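Local atomic coordinates of nucleotidyltransferase-like protein (Exiguobacterium sibiricum, PDB entry 3C18), a protein that probably acts as a nucleotidyltransferase, combining a nucleotidyltransferase-like domain with a helical YgxA-like substrate-binding domain and a helix-turn-helix domain. Residues 156-161 against 174-179; 163-168 against 181-186. One frame throughout, in Å; residues are numbered along the deposited sequence. Where two conformers were deposited one is given.

Contact 1: 156-161 against 174-179; sequences ALHHLA and VVVWEQ
Apolar packing carries most of the contact between 156-161 and the first turn of the helix that starts at Val176. Ala161 CB lies 3.8 Å from the centroid of the Trp177 six-membered ring and only 16° off its normal, a CH-pi contact over the face. Trp177 CG, anti to the carbonyl carbon, starts the indole off, and the chi2 turn sets its face. Its tip, CH2, meets helix 146-167 3.5 Å from Leu157 O. On the same face as Ala161 CB, toward the rim, lies Val176 CG1, which packs 3.5 Å from His158 NE2; Val176 CG2 stands 4.1 Å from Ala161 CB.

The polar part is indirect. With CG anti to the backbone N (chi1 -170°), the His158 ring swings out to the 174-179 side, where Trp177 NE1 lies at its edge; the ring planes are inclined at 50°, an oblique pair. His158 NE2 bonds to a water at 3.0 Å, which gives a weak second bond to Val174 O.

Helix 185-195 adds Tyr191, stacked on Trp177. Asp148 OD1 of the second subunit accepts the backbone N-H of Trp177, and Thr151 OG1 of that subunit takes a weak bond from Trp177 NE1, so this helix pair forms part of the interface between the subunits.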
loop_
_atom_site.group_PDB
_atom_site.type_symbol
_atom_site.label_atom_id
_atom_site.label_comp_id
_atom_site.label_asym_id
_atom_site.label_seq_id
_atom_site.Cartn_x
_atom_site.Cartn_y
_atom_site.Cartn_z
ATOM N N ALA A 156 11.419 -6.104 5.807
ATOM C CA ALA A 156 12.196 -6.675 4.685
ATOM C C ALA A 156 12.181 -8.164 4.792
ATOM O O ALA A 156 12.077 -8.885 3.817
ATOM C CB ALA A 156 13.668 -6.179 4.702
ATOM N N LEU A 157 12.318 -8.652 6.002
ATOM C CA LEU A 157 12.338 -10.122 6.207
ATOM C C LEU A 157 11.003 -10.747 5.813
ATOM O O LEU A 157 10.928 -11.838 5.272
ATOM C CB LEU A 157 12.652 -10.464 7.656
ATOM C CG LEU A 157 14.121 -10.369 8.050
ATOM C CD1 LEU A 157 14.275 -10.400 9.551
ATOM C CD2 LEU A 157 14.897 -11.463 7.430
ATOM N N HIS A 158 9.945 -10.008 6.061
ATOM C CA HIS A 158 8.591 -10.463 5.730
ATOM C C HIS A 158 8.457 -10.519 4.197
ATOM O O HIS A 158 7.946 -11.464 3.639
ATOM C CB HIS A 158 7.529 -9.538 6.318
ATOM C CG HIS A 158 6.151 -10.091 6.220
ATOM N ND1 HIS A 158 5.122 -9.431 5.594
ATOM C CD2 HIS A 158 5.646 -11.274 6.640
ATOM C CE1 HIS A 158 4.034 -10.180 5.648
ATOM N NE2 HIS A 158 4.325 -11.300 6.284
ATOM N N HIS A 159 8.961 -9.512 3.505
ATOM C CA HIS A 159 8.919 -9.557 2.026
ATOM C C HIS A 159 9.739 -10.690 1.456
ATOM O O HIS A 159 9.400 -11.259 0.403
ATOM C CB HIS A 159 9.356 -8.238 1.396
ATOM C CG HIS A 159 8.390 -7.137 1.656
ATOM N ND1 HIS A 159 7.069 -7.211 1.277
ATOM C CD2 HIS A 159 8.535 -5.964 2.306
ATOM C CE1 HIS A 159 6.456 -6.106 1.653
ATOM N NE2 HIS A 159 7.322 -5.340 2.282
ATOM N N LEU A 160 10.824 -11.011 2.145
ATOM C CA LEU A 160 11.753 -12.077 1.716
ATOM C C LEU A 160 11.104 -13.457 1.840
ATOM O O LEU A 160 11.324 -14.362 1.027
ATOM C CB LEU A 160 13.040 -12.017 2.543
ATOM C CG LEU A 160 14.174 -13.037 2.316
ATOM C CD1 LEU A 160 14.845 -12.888 0.999
ATOM C CD2 LEU A 160 15.218 -12.961 3.431
ATOM N N ALA A 161 10.295 -13.606 2.869
ATOM C CA ALA A 161 9.529 -14.851 3.111
ATOM C C ALA A 161 8.482 -15.019 2.017
ATOM O O ALA A 161 8.288 -16.077 1.502
ATOM C CB ALA A 161 8.830 -14.807 4.452
ATOM N N VAL A 174 -1.485 -15.621 4.566
ATOM C CA VAL A 174 -1.385 -14.834 5.805
ATOM C C VAL A 174 -0.363 -15.463 6.744
ATOM O O VAL A 174 0.304 -14.777 7.512
ATOM C CB VAL A 174 -2.758 -14.667 6.531
ATOM C CG1 VAL A 174 -2.589 -13.857 7.816
ATOM C CG2 VAL A 174 -3.757 -13.968 5.611
ATOM N N VAL A 175 -0.242 -16.778 6.655
ATOM C CA VAL A 175 0.694 -17.523 7.504
ATOM C C VAL A 175 1.944 -17.842 6.727
ATOM O O VAL A 175 2.368 -18.993 6.607
ATOM C CB VAL A 175 0.108 -18.826 8.112
ATOM C CG1 VAL A 175 -0.986 -18.473 9.110
ATOM C CG2 VAL A 175 -0.381 -19.809 7.015
ATOM N N VAL A 176 2.555 -16.794 6.232
ATOM C CA VAL A 176 3.724 -16.930 5.373
ATOM C C VAL A 176 4.945 -17.586 6.031
ATOM O O VAL A 176 5.687 -18.323 5.370
ATOM C CB VAL A 176 4.128 -15.585 4.758
ATOM C CG1 VAL A 176 4.889 -14.742 5.790
ATOM C CG2 VAL A 176 4.939 -15.837 3.479
ATOM N N TRP A 177 5.166 -17.336 7.317
ATOM C CA TRP A 177 6.340 -17.938 8.018
ATOM C C TRP A 177 6.232 -19.450 8.104
ATOM O O TRP A 177 7.227 -20.176 8.086
ATOM C CB TRP A 177 6.590 -17.338 9.421
ATOM C CG TRP A 177 7.163 -15.974 9.319
ATOM C CD1 TRP A 177 6.573 -14.808 9.674
ATOM C CD2 TRP A 177 8.407 -15.623 8.712
ATOM N NE1 TRP A 177 7.379 -13.746 9.349
ATOM C CE2 TRP A 177 8.519 -14.218 8.762
ATOM C CE3 TRP A 177 9.437 -16.357 8.131
ATOM C CZ2 TRP A 177 9.628 -13.534 8.266
ATOM C CZ3 TRP A 177 10.552 -15.668 7.638
ATOM C CH2 TRP A 177 10.630 -14.278 7.705
ATOM N N GLU A 178 4.994 -19.908 8.181
ATOM C CA GLU A 178 4.709 -21.350 8.209
ATOM C C GLU A 178 5.106 -21.940 6.868
ATOM O O GLU A 178 5.778 -22.956 6.789
ATOM C CB GLU A 178 3.213 -21.606 8.428
ATOM C CG GLU A 178 2.646 -21.018 9.722
ATOM C CD GLU A 178 2.986 -21.848 10.939
ATOM O OE1 GLU A 178 3.900 -22.699 10.835
ATOM O OE2 GLU A 178 2.335 -21.655 11.996
ATOM N N GLN A 179 4.640 -21.279 5.819
ATOM C CA GLN A 179 4.932 -21.672 4.440
ATOM C C GLN A 179 6.424 -21.680 4.220
ATOM O O GLN A 179 6.947 -22.568 3.571
ATOM C CB GLN A 179 4.313 -20.707 3.431
ATOM C CG GLN A 179 2.807 -20.725 3.313
ATOM C CD GLN A 179 2.279 -19.771 2.240
ATOM O OE1 GLN A 179 2.244 -18.549 2.433
ATOM N NE2 GLN A 179 1.825 -20.327 1.111
HETATM O O HOH W 1 3.181 -13.051 8.503
#

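Contact 2: 163-168 against 181-186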
loop_
_atom_site.group_PDB
_atom_site.type_symbol
_atom_site.label_atom_id
_atom_site.label_comp_id
_atom_site.label_asym_id
_atom_site.label_seq_id
_atom_site.Cartn_x
_atom_site.Cartn_y
_atom_site.Cartn_z
ATOM N N LEU A 163 8.560 -13.689 -1.027
ATOM C CA LEU A 163 9.319 -13.942 -2.267
ATOM C C LEU A 163 9.764 -15.373 -2.336
ATOM O O LEU A 163 9.638 -16.057 -3.373
ATOM C CB LEU A 163 10.517 -12.999 -2.363
ATOM C CG LEU A 163 11.464 -13.192 -3.535
ATOM C CD1 LEU A 163 10.778 -13.110 -4.881
ATOM C CD2 LEU A 163 12.536 -12.152 -3.419
ATOM N N SER A 164 10.239 -15.863 -1.208
ATOM C CA SER A 164 10.729 -17.238 -1.128
ATOM C C SER A 164 9.618 -18.239 -1.411
ATOM O O SER A 164 9.833 -19.271 -2.031
ATOM C CB SER A 164 11.379 -17.486 0.227
ATOM O OG SER A 164 12.428 -16.553 0.410
ATOM N N VAL A 165 8.413 -17.886 -0.994
ATOM C CA VAL A 165 7.232 -18.717 -1.219
ATOM C C VAL A 165 6.869 -18.690 -2.713
ATOM O O VAL A 165 6.644 -19.730 -3.334
ATOM C CB VAL A 165 6.033 -18.292 -0.359
ATOM C CG1 VAL A 165 4.769 -19.033 -0.769
ATOM C CG2 VAL A 165 6.353 -18.551 1.106
ATOM N N LEU A 166 6.820 -17.495 -3.282
ATOM C CA LEU A 166 6.559 -17.351 -4.726
ATOM C C LEU A 166 7.580 -18.152 -5.533
ATOM O O LEU A 166 7.264 -18.798 -6.514
ATOM C CB LEU A 166 6.633 -15.861 -5.127
ATOM C CG LEU A 166 5.427 -14.989 -4.728
ATOM C CD1 LEU A 166 5.824 -13.492 -4.712
ATOM C CD2 LEU A 166 4.224 -15.232 -5.655
ATOM N N GLU A 167 8.820 -18.149 -5.079
ATOM C CA GLU A 167 9.892 -18.793 -5.839
ATOM C C GLU A 167 9.601 -20.257 -6.014
ATOM O O GLU A 167 10.018 -20.852 -6.972
ATOM C CB GLU A 167 11.264 -18.634 -5.175
ATOM C CG GLU A 167 11.899 -17.286 -5.360
ATOM C CD GLU A 167 13.233 -17.161 -4.655
ATOM O OE1 GLU A 167 13.349 -17.674 -3.521
ATOM O OE2 GLU A 167 14.153 -16.500 -5.203
ATOM N N LYS A 168 8.880 -20.822 -5.062
ATOM C CA LYS A 168 8.641 -22.271 -5.021
ATOM C C LYS A 168 7.323 -22.555 -5.699
ATOM O O LYS A 168 6.861 -23.676 -5.733
ATOM C CB LYS A 168 8.624 -22.793 -3.579
ATOM C CG LYS A 168 9.986 -22.778 -2.895
ATOM C CD LYS A 168 10.960 -23.763 -3.512
ATOM C CE LYS A 168 10.783 -25.201 -2.958
ATOM N NZ LYS A 168 11.380 -25.485 -1.581
ATOM N N ARG A 181 8.849 -22.022 6.327
ATOM C CA ARG A 181 9.619 -22.925 7.207
ATOM C C ARG A 181 10.219 -24.059 6.396
ATOM O O ARG A 181 11.302 -24.587 6.701
ATOM C CB ARG A 181 8.738 -23.510 8.316
ATOM C CG ARG A 181 9.484 -24.416 9.303
ATOM C CD ARG A 181 8.528 -25.108 10.298
ATOM N NE ARG A 181 7.591 -26.017 9.631
ATOM C CZ ARG A 181 7.778 -27.327 9.485
ATOM N NH1 ARG A 181 8.871 -27.908 9.959
ATOM N NH2 ARG A 181 6.865 -28.056 8.864
ATOM N N LEU A 182 9.506 -24.432 5.356
ATOM C CA LEU A 182 9.965 -25.509 4.478
ATOM C C LEU A 182 10.324 -24.987 3.074
ATOM O O LEU A 182 11.252 -25.466 2.456
ATOM C CB LEU A 182 8.926 -26.630 4.413
ATOM C CG LEU A 182 8.870 -27.454 5.709
ATOM C CD1 LEU A 182 8.092 -28.751 5.487
ATOM C CD2 LEU A 182 10.298 -27.749 6.245
ATOM N N ASP A 183 9.610 -23.972 2.607
ATOM C CA ASP A 183 9.854 -23.412 1.260
ATOM C C ASP A 183 11.210 -22.725 1.144
ATOM O O ASP A 183 11.752 -22.580 0.044
ATOM C CB ASP A 183 8.760 -22.415 0.845
ATOM C CG ASP A 183 7.451 -23.090 0.530
ATOM O OD1 ASP A 183 7.371 -24.341 0.648
ATOM O OD2 ASP A 183 6.498 -22.363 0.184
ATOM N N ASP A 184 11.718 -22.264 2.287
ATOM C CA ASP A 184 13.055 -21.637 2.371
ATOM C C ASP A 184 13.568 -21.531 3.812
ATOM O O ASP A 184 13.465 -20.488 4.453
ATOM C CB ASP A 184 13.077 -20.261 1.715
ATOM C CG ASP A 184 14.491 -19.838 1.290
ATOM O OD1 ASP A 184 15.468 -20.215 1.981
ATOM O OD2 ASP A 184 14.617 -19.126 0.258
ATOM N N PRO A 185 14.129 -22.622 4.323
ATOM C CA PRO A 185 14.607 -22.678 5.717
ATOM C C PRO A 185 15.673 -21.634 6.060
ATOM O O PRO A 185 15.796 -21.208 7.202
ATOM C CB PRO A 185 15.174 -24.089 5.824
ATOM C CG PRO A 185 14.460 -24.882 4.738
ATOM C CD PRO A 185 14.116 -23.941 3.661
ATOM N N ASP A 186 16.447 -21.237 5.065
ATOM C CA ASP A 186 17.479 -20.236 5.294
ATOM C C ASP A 186 16.837 -18.882 5.645
ATOM O O ASP A 186 17.336 -18.129 6.457
ATOM C CB ASP A 186 18.373 -20.048 4.083
ATOM C CG ASP A 186 19.405 -21.124 3.946
ATOM O OD1 ASP A 186 19.684 -21.860 4.924
ATOM O OD2 ASP A 186 19.967 -21.196 2.844
#
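A partly buried contact, rich in polar side chains but with a single weak hydrogen bond across it, joins the C-terminal end of helix 146-167 to the break between helices 176-183 and 185-195; the nearest CA atoms, of Val165 and Asp183, are 5.9 Å apart. Asp183 has the largest share. Its CG is anti to the carbonyl carbon (chi1 -72°), and its OD2 lies equally far from both methyls of Val165, 3.9 Å from CG1 and from CG2. Lys168, at the end of its segment, bends at chi2, chi3 and chi4 so that its chain curls over the Asp183 carbonyl: CG comes within 3.4 Å of Asp183 O, and NZ gives that oxygen the weak hydrogen bond, 3.3 Å long.

Asp184 makes the turn between the two helices. It leaves helical backbone angles (phi -165°) and serves as N-cap of helix 185-195, its OD1 taking a weak hydrogen bond from Val187 N. A chi1 of -157° swings the carboxylate toward helix 146-167, and the chi2 turn presents OD2 to it. There Ser164 and Asp184 meet CB to CB at 3.6 Å, while Ser164 OG is bonded to Leu160 O within its own helix. Glu167 OE1 approaches to 4.2 Å from Asp184 OD2; Lys219 NZ forms salt bridges with both oxygens, which would offset the repulsion expected between the two like charges.

The centres of the two contacts lie about 8 Å apart, and both join helix 146-167 to helix 176-183; contact 2 also takes in the start of helix 185-195. Along the chain their segments alternate, 156-161, 163-168, 174-179, 181-186, so each helix meets the other at successive levels. They touch directly: Val165 CG2 packs 3.9 Å from Val176 CG2, and Val165 CG1 lies 3.7 Å from Gln179 NE2. All four segments belong to the YgxA-like substrate-binding domain. Together they are two neighbouring patches of one interface, where helix 176-183 crosses helix 146-167 obliquely, with the second subunit beside contact 1 and no other chain of the assembly touching contact 2.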